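PDB 5BN3: V-type ATP synthase alpha chain from Nanoarchaeum equitans Kin4-M, which is subunit A of a V/A-type rotary ATPase, a protein with a P-loop NTPase-fold nucleotide-binding domain that binds ADP. Local coordinates for residues Ile132-Glu137 with Glu141-Val146; Gly74-Ile79 with Glu306-Gln311; Lys425-Val430 with Asp440-Arg445; Lys431-Glu436 with Ser501-Thr506. All blocks are in the same frame, centred on the assembly; numbering follows the deposited sequence.

Contact 1: Ile132-Glu137 with Glu141-Val146; sequences IGTVNE and EHRIIV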
loop_
_atom_site.group_PDB
_atom_site.type_symbol
_atom_site.label_atom_id
_atom_site.label_comp_id
_atom_site.label_asym_id
_atom_site.label_seq_id
_atom_site.Cartn_x
_atom_site.Cartn_y
_atom_site.Cartn_z
ATOM N N ILE A 132 -27.584 13.926 -50.083
ATOM C CA ILE A 132 -28.770 14.313 -50.840
ATOM C C ILE A 132 -28.728 15.795 -51.216
ATOM O O ILE A 132 -29.430 16.236 -52.128
ATOM C CB ILE A 132 -30.067 13.971 -50.066
ATOM C CG1 ILE A 132 -31.280 13.971 -50.999
ATOM C CG2 ILE A 132 -30.272 14.918 -48.889
ATOM C CD1 ILE A 132 -32.539 13.450 -50.355
ATOM N N GLY A 133 -27.888 16.553 -50.514
ATOM C CA GLY A 133 -27.726 17.972 -50.782
ATOM C C GLY A 133 -26.811 18.652 -49.779
ATOM O O GLY A 133 -26.250 17.994 -48.902
ATOM N N THR A 134 -26.655 19.968 -49.904
ATOM C CA THR A 134 -25.794 20.722 -48.994
ATOM C C THR A 134 -26.498 21.928 -48.378
ATOM O O THR A 134 -27.430 22.485 -48.961
ATOM C CB THR A 134 -24.493 21.199 -49.681
ATOM O OG1 THR A 134 -24.815 22.017 -50.811
ATOM C CG2 THR A 134 -23.655 20.016 -50.136
ATOM N N VAL A 135 -26.040 22.321 -47.192
ATOM C CA VAL A 135 -26.525 23.522 -46.522
ATOM C C VAL A 135 -25.335 24.369 -46.086
ATOM O O VAL A 135 -24.424 23.869 -45.425
ATOM C CB VAL A 135 -27.368 23.167 -45.281
ATOM C CG1 VAL A 135 -27.654 24.409 -44.456
ATOM C CG2 VAL A 135 -28.667 22.502 -45.688
ATOM N N ASN A 136 -25.324 25.644 -46.461
ATOM C CA ASN A 136 -24.289 26.539 -45.959
ATOM C C ASN A 136 -24.557 26.903 -44.504
ATOM O O ASN A 136 -25.539 27.579 -44.194
ATOM C CB ASN A 136 -24.178 27.807 -46.808
ATOM C CG ASN A 136 -23.140 28.779 -46.270
ATOM O OD1 ASN A 136 -21.944 28.633 -46.526
ATOM N ND2 ASN A 136 -23.595 29.777 -45.520
ATOM N N GLU A 137 -23.687 26.441 -43.612
ATOM C CA GLU A 137 -23.805 26.769 -42.197
ATOM C C GLU A 137 -22.702 27.755 -41.821
ATOM O O GLU A 137 -21.637 27.358 -41.344
ATOM C CB GLU A 137 -23.726 25.498 -41.345
ATOM C CG GLU A 137 -24.151 25.682 -39.892
ATOM C CD GLU A 137 -24.350 24.362 -39.172
ATOM O OE1 GLU A 137 -24.127 23.299 -39.793
ATOM O OE2 GLU A 137 -24.735 24.379 -37.983
ATOM N N GLU A 141 -19.727 23.976 -45.568
ATOM C CA GLU A 141 -20.601 23.177 -46.420
ATOM C C GLU A 141 -21.100 21.935 -45.679
ATOM O O GLU A 141 -20.469 20.875 -45.710
ATOM C CB GLU A 141 -19.891 22.772 -47.717
ATOM C CG GLU A 141 -20.766 21.958 -48.663
ATOM C CD GLU A 141 -20.017 21.434 -49.873
ATOM O OE1 GLU A 141 -19.806 20.206 -49.956
ATOM O OE2 GLU A 141 -19.653 22.246 -50.751
ATOM N N HIS A 142 -22.237 22.072 -45.008
ATOM C CA HIS A 142 -22.831 20.947 -44.300
ATOM C C HIS A 142 -23.487 20.010 -45.302
ATOM O O HIS A 142 -24.393 20.405 -46.040
ATOM C CB HIS A 142 -23.860 21.442 -43.283
ATOM C CG HIS A 142 -24.246 20.416 -42.262
ATOM N ND1 HIS A 142 -24.320 20.705 -40.916
ATOM C CD2 HIS A 142 -24.591 19.116 -42.389
ATOM C CE1 HIS A 142 -24.687 19.622 -40.258
ATOM N NE2 HIS A 142 -24.861 18.642 -41.125
ATOM N N ARG A 143 -23.021 18.767 -45.333
ATOM C CA ARG A 143 -23.557 17.783 -46.257
ATOM C C ARG A 143 -24.688 16.987 -45.621
ATOM O O ARG A 143 -24.497 16.301 -44.615
ATOM C CB ARG A 143 -22.436 16.870 -46.762
ATOM C CG ARG A 143 -21.449 17.614 -47.656
ATOM C CD ARG A 143 -20.115 16.906 -47.781
ATOM N NE ARG A 143 -19.145 17.728 -48.505
ATOM C CZ ARG A 143 -17.844 17.466 -48.585
ATOM N NH1 ARG A 143 -17.338 16.398 -47.984
ATOM N NH2 ARG A 143 -17.046 18.276 -49.263
ATOM N N ILE A 144 -25.875 17.106 -46.206
ATOM C CA ILE A 144 -27.043 16.401 -45.700
ATOM C C ILE A 144 -26.982 14.948 -46.151
ATOM O O ILE A 144 -27.274 14.631 -47.304
ATOM C CB ILE A 144 -28.353 17.056 -46.177
ATOM C CG1 ILE A 144 -28.310 18.565 -45.917
ATOM C CG2 ILE A 144 -29.555 16.422 -45.488
ATOM C CD1 ILE A 144 -28.078 18.939 -44.456
ATOM N N ILE A 145 -26.576 14.071 -45.239
ATOM C CA ILE A 145 -26.495 12.649 -45.534
ATOM C C ILE A 145 -27.731 11.940 -44.996
ATOM O O ILE A 145 -28.108 12.120 -43.837
ATOM C CB ILE A 145 -25.207 12.015 -44.960
ATOM C CG1 ILE A 145 -25.032 12.381 -43.485
ATOM C CG2 ILE A 145 -23.990 12.473 -45.755
ATOM C CD1 ILE A 145 -23.861 11.681 -42.823
ATOM N N VAL A 146 -28.369 11.152 -45.854
ATOM C CA VAL A 146 -29.554 10.405 -45.460
ATOM C C VAL A 146 -29.157 9.332 -44.455
ATOM O O VAL A 146 -28.024 8.846 -44.488
ATOM C CB VAL A 146 -30.253 9.776 -46.685
ATOM C CG1 VAL A 146 -30.678 10.855 -47.661
ATOM C CG2 VAL A 146 -29.340 8.783 -47.374
#

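Contact 2: Gly74-Ile79 with Glu306-Gln311; sequences GLLANI and EYFRDQ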
loop_
_atom_site.group_PDB
_atom_site.type_symbol
_atom_site.label_atom_id
_atom_site.label_comp_id
_atom_site.label_asym_id
_atom_site.label_seq_id
_atom_site.Cartn_x
_atom_site.Cartn_y
_atom_site.Cartn_z
ATOM N N GLY A 74 -27.203 23.365 -37.217
ATOM C CA GLY A 74 -27.557 23.941 -35.931
ATOM C C GLY A 74 -26.607 23.581 -34.801
ATOM O O GLY A 74 -26.723 24.115 -33.696
ATOM N N LEU A 75 -25.667 22.680 -35.074
ATOM C CA LEU A 75 -24.700 22.243 -34.069
ATOM C C LEU A 75 -23.485 23.166 -34.022
ATOM O O LEU A 75 -22.988 23.500 -32.946
ATOM C CB LEU A 75 -24.240 20.811 -34.361
ATOM C CG LEU A 75 -25.282 19.697 -34.243
ATOM C CD1 LEU A 75 -24.709 18.373 -34.721
ATOM C CD2 LEU A 75 -25.758 19.572 -32.811
ATOM N N LEU A 76 -23.016 23.578 -35.197
ATOM C CA LEU A 76 -21.789 24.368 -35.313
ATOM C C LEU A 76 -21.875 25.717 -34.600
ATOM O O LEU A 76 -22.918 26.379 -34.623
ATOM C CB LEU A 76 -21.414 24.568 -36.786
ATOM C CG LEU A 76 -21.082 23.292 -37.561
ATOM C CD1 LEU A 76 -20.710 23.594 -39.006
ATOM C CD2 LEU A 76 -19.951 22.562 -36.873
ATOM N N ALA A 77 -20.769 26.101 -33.960
ATOM C CA ALA A 77 -20.643 27.370 -33.240
ATOM C C ALA A 77 -21.552 27.494 -32.023
ATOM O O ALA A 77 -21.730 28.590 -31.488
ATOM C CB ALA A 77 -20.843 28.559 -34.186
ATOM N N ASN A 78 -22.114 26.374 -31.578
ATOM C CA ASN A 78 -23.002 26.383 -30.418
ATOM C C ASN A 78 -22.496 25.518 -29.268
ATOM O O ASN A 78 -21.652 24.640 -29.461
ATOM C CB ASN A 78 -24.418 25.961 -30.825
ATOM C CG ASN A 78 -25.168 27.065 -31.541
ATOM O OD1 ASN A 78 -25.278 28.183 -31.035
ATOM N ND2 ASN A 78 -25.675 26.764 -32.731
ATOM N N ILE A 79 -23.016 25.776 -28.071
ATOM C CA ILE A 79 -22.640 25.011 -26.885
ATOM C C ILE A 79 -23.835 24.239 -26.324
ATOM O O ILE A 79 -24.933 24.782 -26.183
ATOM C CB ILE A 79 -21.996 25.918 -25.805
ATOM C CG1 ILE A 79 -21.617 25.107 -24.562
ATOM C CG2 ILE A 79 -22.914 27.080 -25.446
ATOM C CD1 ILE A 79 -20.818 25.901 -23.541
ATOM N N GLU A 306 -18.550 11.246 -35.522
ATOM C CA GLU A 306 -18.768 10.248 -36.560
ATOM C C GLU A 306 -19.659 10.809 -37.661
ATOM O O GLU A 306 -19.467 10.503 -38.836
ATOM C CB GLU A 306 -19.423 8.998 -35.968
ATOM C CG GLU A 306 -18.527 8.159 -35.075
ATOM C CD GLU A 306 -19.269 6.980 -34.477
ATOM O OE1 GLU A 306 -20.472 7.131 -34.169
ATOM O OE2 GLU A 306 -18.657 5.903 -34.321
ATOM N N TYR A 307 -20.636 11.619 -37.266
ATOM C CA TYR A 307 -21.589 12.212 -38.202
ATOM C C TYR A 307 -20.901 13.094 -39.237
ATOM O O TYR A 307 -21.181 13.001 -40.432
ATOM C CB TYR A 307 -22.655 13.008 -37.438
ATOM C CG TYR A 307 -23.558 13.855 -38.308
ATOM C CD1 TYR A 307 -24.452 13.271 -39.194
ATOM C CD2 TYR A 307 -23.530 15.240 -38.226
ATOM C CE1 TYR A 307 -25.284 14.046 -39.985
ATOM C CE2 TYR A 307 -24.356 16.021 -39.012
ATOM C CZ TYR A 307 -25.230 15.418 -39.887
ATOM O OH TYR A 307 -26.054 16.193 -40.669
ATOM N N PHE A 308 -19.995 13.950 -38.781
ATOM C CA PHE A 308 -19.269 14.816 -39.702
ATOM C C PHE A 308 -18.210 14.032 -40.473
ATOM O O PHE A 308 -17.880 14.372 -41.610
ATOM C CB PHE A 308 -18.662 16.008 -38.961
ATOM C CG PHE A 308 -19.654 17.092 -38.649
ATOM C CD1 PHE A 308 -20.028 18.006 -39.624
ATOM C CD2 PHE A 308 -20.215 17.200 -37.385
ATOM C CE1 PHE A 308 -20.943 19.009 -39.346
ATOM C CE2 PHE A 308 -21.129 18.201 -37.098
ATOM C CZ PHE A 308 -21.495 19.106 -38.081
ATOM N N ARG A 309 -17.688 12.976 -39.853
ATOM C CA ARG A 309 -16.795 12.048 -40.540
ATOM C C ARG A 309 -17.511 11.402 -41.723
ATOM O O ARG A 309 -16.934 11.234 -42.799
ATOM C CB ARG A 309 -16.313 10.965 -39.573
ATOM C CG ARG A 309 -15.456 9.882 -40.218
ATOM C CD ARG A 309 -15.516 8.598 -39.416
ATOM N NE ARG A 309 -16.859 8.020 -39.431
ATOM C CZ ARG A 309 -17.237 6.975 -38.703
ATOM N NH1 ARG A 309 -16.374 6.382 -37.888
ATOM N NH2 ARG A 309 -18.482 6.526 -38.784
ATOM N N ASP A 310 -18.777 11.050 -41.521
ATOM C CA ASP A 310 -19.572 10.394 -42.555
ATOM C C ASP A 310 -19.852 11.301 -43.757
ATOM O O ASP A 310 -20.219 10.823 -44.830
ATOM C CB ASP A 310 -20.888 9.880 -41.960
ATOM C CG ASP A 310 -20.683 8.742 -40.978
ATOM O OD1 ASP A 310 -19.618 8.088 -41.022
ATOM O OD2 ASP A 310 -21.601 8.494 -40.167
ATOM N N GLN A 311 -19.679 12.606 -43.576
ATOM C CA GLN A 311 -19.848 13.558 -44.669
ATOM C C GLN A 311 -18.574 13.655 -45.501
ATOM O O GLN A 311 -18.524 14.385 -46.489
ATOM C CB GLN A 311 -20.222 14.944 -44.130
ATOM C CG GLN A 311 -21.538 14.992 -43.364
ATOM C CD GLN A 311 -21.819 16.357 -42.764
ATOM O OE1 GLN A 311 -21.384 17.384 -43.290
ATOM N NE2 GLN A 311 -22.543 16.373 -41.651
#

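Contact 3: Lys425-Val430 with Asp440-Arg445; sequences KQWEFV and DVIEIR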
loop_
_atom_site.group_PDB
_atom_site.type_symbol
_atom_site.label_atom_id
_atom_site.label_comp_id
_atom_site.label_asym_id
_atom_site.label_seq_id
_atom_site.Cartn_x
_atom_site.Cartn_y
_atom_site.Cartn_z
ATOM N N LYS A 425 3.174 5.803 -31.701
ATOM C CA LYS A 425 3.318 4.532 -32.400
ATOM C C LYS A 425 2.996 4.707 -33.878
ATOM O O LYS A 425 2.902 3.732 -34.619
ATOM C CB LYS A 425 2.399 3.470 -31.784
ATOM C CG LYS A 425 2.696 3.130 -30.331
ATOM C CD LYS A 425 1.730 2.074 -29.805
ATOM C CE LYS A 425 1.831 0.775 -30.594
ATOM N NZ LYS A 425 3.143 0.091 -30.408
ATOM N N GLN A 426 2.836 5.957 -34.301
ATOM C CA GLN A 426 2.371 6.248 -35.652
ATOM C C GLN A 426 3.361 7.049 -36.495
ATOM O O GLN A 426 3.001 7.569 -37.546
ATOM C CB GLN A 426 1.003 6.947 -35.596
ATOM C CG GLN A 426 -0.093 6.070 -34.988
ATOM C CD GLN A 426 -1.433 6.770 -34.856
ATOM O OE1 GLN A 426 -1.597 7.917 -35.275
ATOM N NE2 GLN A 426 -2.403 6.077 -34.267
ATOM N N TRP A 427 4.608 7.137 -36.046
ATOM C CA TRP A 427 5.628 7.839 -36.820
ATOM C C TRP A 427 5.865 7.196 -38.187
ATOM O O TRP A 427 6.154 7.893 -39.159
ATOM C CB TRP A 427 6.950 7.920 -36.051
ATOM C CG TRP A 427 8.067 8.510 -36.867
ATOM C CD1 TRP A 427 9.161 7.857 -37.362
ATOM C CD2 TRP A 427 8.185 9.871 -37.299
ATOM N NE1 TRP A 427 9.957 8.733 -38.064
ATOM C CE2 TRP A 427 9.379 9.974 -38.042
ATOM C CE3 TRP A 427 7.399 11.013 -37.126
ATOM C CZ2 TRP A 427 9.801 11.177 -38.610
ATOM C CZ3 TRP A 427 7.819 12.202 -37.688
ATOM C CH2 TRP A 427 9.008 12.277 -38.422
ATOM N N GLU A 428 5.737 5.874 -38.261
ATOM C CA GLU A 428 5.976 5.158 -39.516
ATOM C C GLU A 428 4.971 5.520 -40.610
ATOM O O GLU A 428 5.249 5.346 -41.798
ATOM C CB GLU A 428 5.991 3.639 -39.288
ATOM C CG GLU A 428 4.681 3.051 -38.780
ATOM C CD GLU A 428 4.732 1.538 -38.646
ATOM O OE1 GLU A 428 4.716 0.847 -39.688
ATOM O OE2 GLU A 428 4.792 1.040 -37.502
ATOM N N PHE A 429 3.812 6.034 -40.210
ATOM C CA PHE A 429 2.757 6.372 -41.161
ATOM C C PHE A 429 2.811 7.830 -41.619
ATOM O O PHE A 429 2.176 8.196 -42.611
ATOM C CB PHE A 429 1.377 6.079 -40.560
ATOM C CG PHE A 429 1.192 4.655 -40.110
ATOM C CD1 PHE A 429 1.065 3.630 -41.037
ATOM C CD2 PHE A 429 1.117 4.345 -38.761
ATOM C CE1 PHE A 429 0.885 2.320 -40.623
ATOM C CE2 PHE A 429 0.937 3.037 -38.342
ATOM C CZ PHE A 429 0.821 2.024 -39.274
ATOM N N VAL A 430 3.565 8.657 -40.900
ATOM C CA VAL A 430 3.602 10.090 -41.188
ATOM C C VAL A 430 4.978 10.579 -41.639
ATOM O O VAL A 430 5.106 11.690 -42.155
ATOM C CB VAL A 430 3.133 10.929 -39.973
ATOM C CG1 VAL A 430 1.812 10.404 -39.447
ATOM C CG2 VAL A 430 4.181 10.906 -38.870
ATOM N N ASP A 440 15.457 16.736 -44.669
ATOM C CA ASP A 440 16.351 16.532 -43.529
ATOM C C ASP A 440 15.693 16.517 -42.145
ATOM O O ASP A 440 16.385 16.366 -41.140
ATOM C CB ASP A 440 17.486 17.565 -43.550
ATOM C CG ASP A 440 18.642 17.151 -44.441
ATOM O OD1 ASP A 440 18.402 16.464 -45.457
ATOM O OD2 ASP A 440 19.795 17.517 -44.124
ATOM N N VAL A 441 14.371 16.657 -42.083
ATOM C CA VAL A 441 13.690 16.697 -40.785
ATOM C C VAL A 441 13.710 15.367 -40.028
ATOM O O VAL A 441 13.622 15.354 -38.800
ATOM C CB VAL A 441 12.238 17.211 -40.891
ATOM C CG1 VAL A 441 12.210 18.574 -41.547
ATOM C CG2 VAL A 441 11.370 16.222 -41.655
ATOM N N ILE A 442 13.819 14.255 -40.750
ATOM C CA ILE A 442 13.924 12.947 -40.105
ATOM C C ILE A 442 15.248 12.824 -39.346
ATOM O O ILE A 442 15.279 12.345 -38.211
ATOM C CB ILE A 442 13.751 11.782 -41.115
ATOM C CG1 ILE A 442 12.292 11.681 -41.569
ATOM C CG2 ILE A 442 14.184 10.463 -40.503
ATOM C CD1 ILE A 442 11.971 10.411 -42.339
ATOM N N GLU A 443 16.336 13.275 -39.965
ATOM C CA GLU A 443 17.642 13.261 -39.309
ATOM C C GLU A 443 17.695 14.222 -38.121
ATOM O O GLU A 443 18.215 13.878 -37.060
ATOM C CB GLU A 443 18.758 13.613 -40.296
ATOM C CG GLU A 443 20.145 13.607 -39.657
ATOM C CD GLU A 443 21.183 14.354 -40.471
ATOM O OE1 GLU A 443 20.805 15.011 -41.464
ATOM O OE2 GLU A 443 22.380 14.290 -40.112
ATOM N N ILE A 444 17.168 15.428 -38.313
ATOM C CA ILE A 444 17.191 16.453 -37.273
ATOM C C ILE A 444 16.340 16.041 -36.070
ATOM O O ILE A 444 16.697 16.314 -34.922
ATOM C CB ILE A 444 16.728 17.824 -37.821
ATOM C CG1 ILE A 444 17.624 18.263 -38.984
ATOM C CG2 ILE A 444 16.758 18.877 -36.734
ATOM C CD1 ILE A 444 17.170 19.542 -39.668
ATOM N N ARG A 445 15.220 15.373 -36.339
ATOM C CA ARG A 445 14.363 14.847 -35.282
ATOM C C ARG A 445 15.133 13.851 -34.422
ATOM O O ARG A 445 15.114 13.938 -33.196
ATOM C CB ARG A 445 13.118 14.185 -35.882
ATOM C CG ARG A 445 12.146 13.610 -34.859
ATOM C CD ARG A 445 10.894 13.074 -35.542
ATOM N NE ARG A 445 9.978 12.421 -34.608
ATOM C CZ ARG A 445 9.966 11.113 -34.371
ATOM N NH1 ARG A 445 10.821 10.317 -34.994
ATOM N NH2 ARG A 445 9.100 10.601 -33.507
#

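Contact 4: Lys431-Glu436 with Ser501-Thr506; sequences KKYFEE and SPLEKT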
loop_
_atom_site.group_PDB
_atom_site.type_symbol
_atom_site.label_atom_id
_atom_site.label_comp_id
_atom_site.label_asym_id
_atom_site.label_seq_id
_atom_site.Cartn_x
_atom_site.Cartn_y
_atom_site.Cartn_z
ATOM N N LYS A 431 6.001 9.750 -41.443
ATOM C CA LYS A 431 7.359 10.120 -41.832
ATOM C C LYS A 431 7.467 10.307 -43.342
ATOM O O LYS A 431 8.300 11.083 -43.818
ATOM C CB LYS A 431 8.381 9.084 -41.348
ATOM C CG LYS A 431 8.265 7.708 -41.994
ATOM C CD LYS A 431 9.441 6.821 -41.593
ATOM C CE LYS A 431 9.269 5.390 -42.089
ATOM N NZ LYS A 431 10.359 4.496 -41.600
ATOM N N LYS A 432 6.620 9.596 -44.081
ATOM C CA LYS A 432 6.534 9.737 -45.530
ATOM C C LYS A 432 6.286 11.194 -45.884
ATOM O O LYS A 432 7.018 11.783 -46.677
ATOM C CB LYS A 432 5.373 8.906 -46.076
ATOM C CG LYS A 432 4.997 7.694 -45.240
ATOM C CD LYS A 432 3.532 7.346 -45.468
ATOM C CE LYS A 432 3.152 6.026 -44.820
ATOM N NZ LYS A 432 1.688 5.766 -44.927
ATOM N N TYR A 433 5.247 11.762 -45.277
ATOM C CA TYR A 433 4.845 13.142 -45.523
ATOM C C TYR A 433 5.981 14.127 -45.285
ATOM O O TYR A 433 6.216 15.022 -46.096
ATOM C CB TYR A 433 3.654 13.507 -44.634
ATOM C CG TYR A 433 3.239 14.960 -44.721
ATOM C CD1 TYR A 433 2.323 15.381 -45.671
ATOM C CD2 TYR A 433 3.757 15.908 -43.847
ATOM C CE1 TYR A 433 1.940 16.702 -45.755
ATOM C CE2 TYR A 433 3.379 17.233 -43.925
ATOM C CZ TYR A 433 2.470 17.623 -44.880
ATOM O OH TYR A 433 2.089 18.940 -44.964
ATOM N N PHE A 434 6.672 13.967 -44.161
ATOM C CA PHE A 434 7.733 14.893 -43.784
ATOM C C PHE A 434 8.961 14.755 -44.680
ATOM O O PHE A 434 9.597 15.748 -45.018
ATOM C CB PHE A 434 8.110 14.713 -42.312
ATOM C CG PHE A 434 7.038 15.158 -41.356
ATOM C CD1 PHE A 434 6.771 16.507 -41.173
ATOM C CD2 PHE A 434 6.302 14.230 -40.632
ATOM C CE1 PHE A 434 5.785 16.922 -40.292
ATOM C CE2 PHE A 434 5.315 14.640 -39.750
ATOM C CZ PHE A 434 5.057 15.987 -39.581
ATOM N N GLU A 435 9.284 13.522 -45.059
ATOM C CA GLU A 435 10.401 13.255 -45.961
ATOM C C GLU A 435 10.253 14.018 -47.276
ATOM O O GLU A 435 11.118 14.819 -47.639
ATOM C CB GLU A 435 10.515 11.764 -46.230
ATOM N N GLU A 436 9.147 13.761 -47.971
ATOM C CA GLU A 436 8.830 14.403 -49.244
ATOM C C GLU A 436 8.993 15.918 -49.200
ATOM O O GLU A 436 9.758 16.496 -49.973
ATOM C CB GLU A 436 7.386 14.078 -49.651
ATOM C CG GLU A 436 7.037 12.595 -49.698
ATOM C CD GLU A 436 7.481 11.914 -50.979
ATOM O OE1 GLU A 436 8.337 12.473 -51.696
ATOM O OE2 GLU A 436 6.969 10.813 -51.268
ATOM N N SER A 501 2.034 27.668 -34.520
ATOM C CA SER A 501 3.299 27.409 -35.198
ATOM C C SER A 501 3.068 26.619 -36.479
ATOM O O SER A 501 2.934 25.394 -36.446
ATOM C CB SER A 501 4.265 26.656 -34.279
ATOM O OG SER A 501 5.555 26.566 -34.862
ATOM N N PRO A 502 3.016 27.321 -37.621
ATOM C CA PRO A 502 2.857 26.635 -38.907
ATOM C C PRO A 502 4.116 25.839 -39.232
ATOM O O PRO A 502 5.170 26.119 -38.654
ATOM C CB PRO A 502 2.682 27.789 -39.899
ATOM C CG PRO A 502 3.390 28.941 -39.261
ATOM C CD PRO A 502 3.173 28.778 -37.779
ATOM N N LEU A 503 4.012 24.864 -40.129
ATOM C CA LEU A 503 5.142 23.988 -40.427
ATOM C C LEU A 503 6.379 24.744 -40.907
ATOM O O LEU A 503 7.498 24.388 -40.547
ATOM C CB LEU A 503 4.747 22.896 -41.424
ATOM C CG LEU A 503 3.910 21.758 -40.834
ATOM C CD1 LEU A 503 3.795 20.592 -41.801
ATOM C CD2 LEU A 503 4.505 21.294 -39.518
ATOM N N GLU A 504 6.171 25.792 -41.700
ATOM C CA GLU A 504 7.272 26.626 -42.168
ATOM C C GLU A 504 8.116 27.130 -41.000
ATOM O O GLU A 504 9.339 26.997 -41.006
ATOM C CB GLU A 504 6.741 27.788 -42.985
ATOM N N LYS A 505 7.455 27.700 -39.997
ATOM C CA LYS A 505 8.135 28.176 -38.794
ATOM C C LYS A 505 8.788 27.022 -38.036
ATOM O O LYS A 505 9.931 27.128 -37.586
ATOM C CB LYS A 505 7.151 28.917 -37.883
ATOM C CG LYS A 505 7.786 29.525 -36.637
ATOM C CD LYS A 505 6.745 30.240 -35.780
ATOM C CE LYS A 505 7.384 30.909 -34.573
ATOM N NZ LYS A 505 6.380 31.630 -33.739
ATOM N N THR A 506 8.057 25.920 -37.902
ATOM C CA THR A 506 8.566 24.741 -37.208
ATOM C C THR A 506 9.815 24.173 -37.886
ATOM O O THR A 506 10.827 23.928 -37.225
ATOM C CB THR A 506 7.492 23.641 -37.114
ATOM O OG1 THR A 506 6.321 24.166 -36.477
ATOM C CG2 THR A 506 8.014 22.474 -36.309
#

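Contact 1: Ile132-Glu137 with Glu141-Val146
Val135 and His142 form an antiparallel hydrogen-bonded pair near the turn of a beta hairpin, the strands 132-137 and 141-145 running at 148° to each other. Their two backbone bonds, Val135 N to His142 O at 2.8 Å and His142 N back to Val135 O at 2.9 Å, set the register; farther from the turn Ile132 N reaches Ile144 O. Above one face of the hairpin, CG2 of Val135 touches CD1 of Ile144 at 3.8 Å, and the other end of that apolar row is Ile132 CG2 against Ile144 CG2. On the reverse face Thr134 CG2 rests on the CG methylene of Glu141, whose OE1 takes a straight bond from Arg143 NE (2.9 Å); NH1 of that arginine goes to Gln311 O. Glu137, extended, brings OE1 to ND1 of His142 at 2.8 Å, 8° out of the ring plane. With Tyr307 OH bonded to NE2, both imidazole nitrogens are engaged, which fixes the ring's rotation; the buried carboxylate would favour a proton on ND1.

Contact 2: Gly74-Ile79 with Glu306-Gln311
Two leucines of a loop meet one phenylalanine of a helix in this small, buried apolar contact, which lies where the link between strands 68-71 and 79-80 comes up against the C-terminal part of helix 293-309. Leu76 makes the closer approach, its CD2 methyl standing 4.0 Å from Phe308 CZ, the far end of the ring. Leu75 adds a second methyl, CD1, at 4.3 Å from Phe308 CE2. Both methyls come at the ring obliquely. Phe308 has CG anti to its carbonyl carbon (chi1 -78°), which sends the phenyl out from the helix to the two leucines. The leucines occupy the first two positions of a type II beta turn from Leu75 to Asn78, and the side chain of Asn78 braces it by giving ND2 to Gly74 O at 3.0 Å. Helix 293-309 belongs to the nucleotide-binding domain of the alpha/beta ATP synthase family, a P-loop NTPase fold, and Ile281 and Ile244 from two neighbouring parallel strands of its sheet also pack on Phe308. CD2 of the preceding Tyr307 covers one face of the phenyl, off its centre. The ring of His142, from the hairpin of strands 131-137 and 140-145, meets Phe308 as well, and Glu137 of the same hairpin holds the start of the loop by accepting a hydrogen bond from Gly74 N at OE2.

Contact 3: Lys425-Val430 with Asp440-Arg445
From CB the chain of Arg445 runs extended as far as NE, with CG anti to the backbone N (chi1 -179°), and so reaches across to Trp427. CD is the first atom along it to meet the indole, 3.5 Å from Trp427 CH2 and over the face of the six-membered ring, a CH-pi contact. NE follows at 3.8 Å from Trp427 CZ3. Rotation about the CD-NE bond (chi4 -94°) turns the guanidinium out of the line of the chain and lays it flat on the indole, the two planes only 12° apart. CZ stands 3.8 Å from the centroid of the six-membered ring, a cation-pi stack, and NH1 comes down to 3.4 Å from Trp427 CE2. The pair bridges the first turns of helices 427-437 and 441-458, successive helices, the second of them in the helical C-terminal domain of V- and A-type ATP synthase subunits. Stacking does not use up the polar edge of the arginine, since NE bonds to Ile209 O and NH2 to Met210 O, two carbonyls at the end of helix 205-210 that hold the flat group in place. Ile442, one turn earlier than Arg445, approaches the indole differently: its CG1 lies near the ring plane, at the edge, 3.9 Å from Trp427 CZ2.

Contact 4: Lys431-Glu436 with Ser501-Thr506
Leu503 meets the Tyr433 ring at its edge, CD1 lying near the ring plane 4.0 Å from both CE2 and OH of the tyrosine. The same methyl comes to 4.4 Å from Phe434 CE1, where its approach is oblique. The two rings, adjacent in sequence, also touch each other: Tyr433 CD2 sits over the centre of one face of Phe434, 4.0 Å above its plane. Tyr433 directs its ring at the leucine with CG anti to the backbone N (chi1 175°), and the two side chains come from opposite directions, the single methyl CD1 serving both rings. Outside the two segments, Tyr198 packs edge-to-face with Tyr433, and Pro199 touches both rings. Leu503 opens helix 503-523 directly after Pro502, which occupies the N-cap position. Around that start Ser501 OG donates to Thr506 OG1 at 3.0 Å, tying the residue before the cap to the first turn. No hydrogen bond spans the two segments, and the contact is apolar and small. It joins two helices far apart in sequence, 427-437 and the beginning of 503-523, through one leucine set against an aromatic pair, within the helical C-terminal domain of V- and A-type ATP synthase subunits.

How the contacts relate
The four contacts fall into two pairs on different parts of the chain. Contacts 1 and 2 have centres about 11 Å apart and touch: the hairpin of contact 1 comes between the two segments of contact 2 in sequence, and His142 and Arg143 probably hydrogen-bond to Tyr307 of helix 293-309 and to Gln311 just past it. Contacts 3 and 4, about 10 Å apart between centres, share helix 427-437 and alternate along the chain; Trp427 and Val441 of contact 3 both pack on Phe434 of contact 4. Between the pairs, centres lie about 29 to 37 Å apart: one pair joins the barrel-sandwich hairpin to the nucleotide-binding domain, the other packs helices of the C-terminal region.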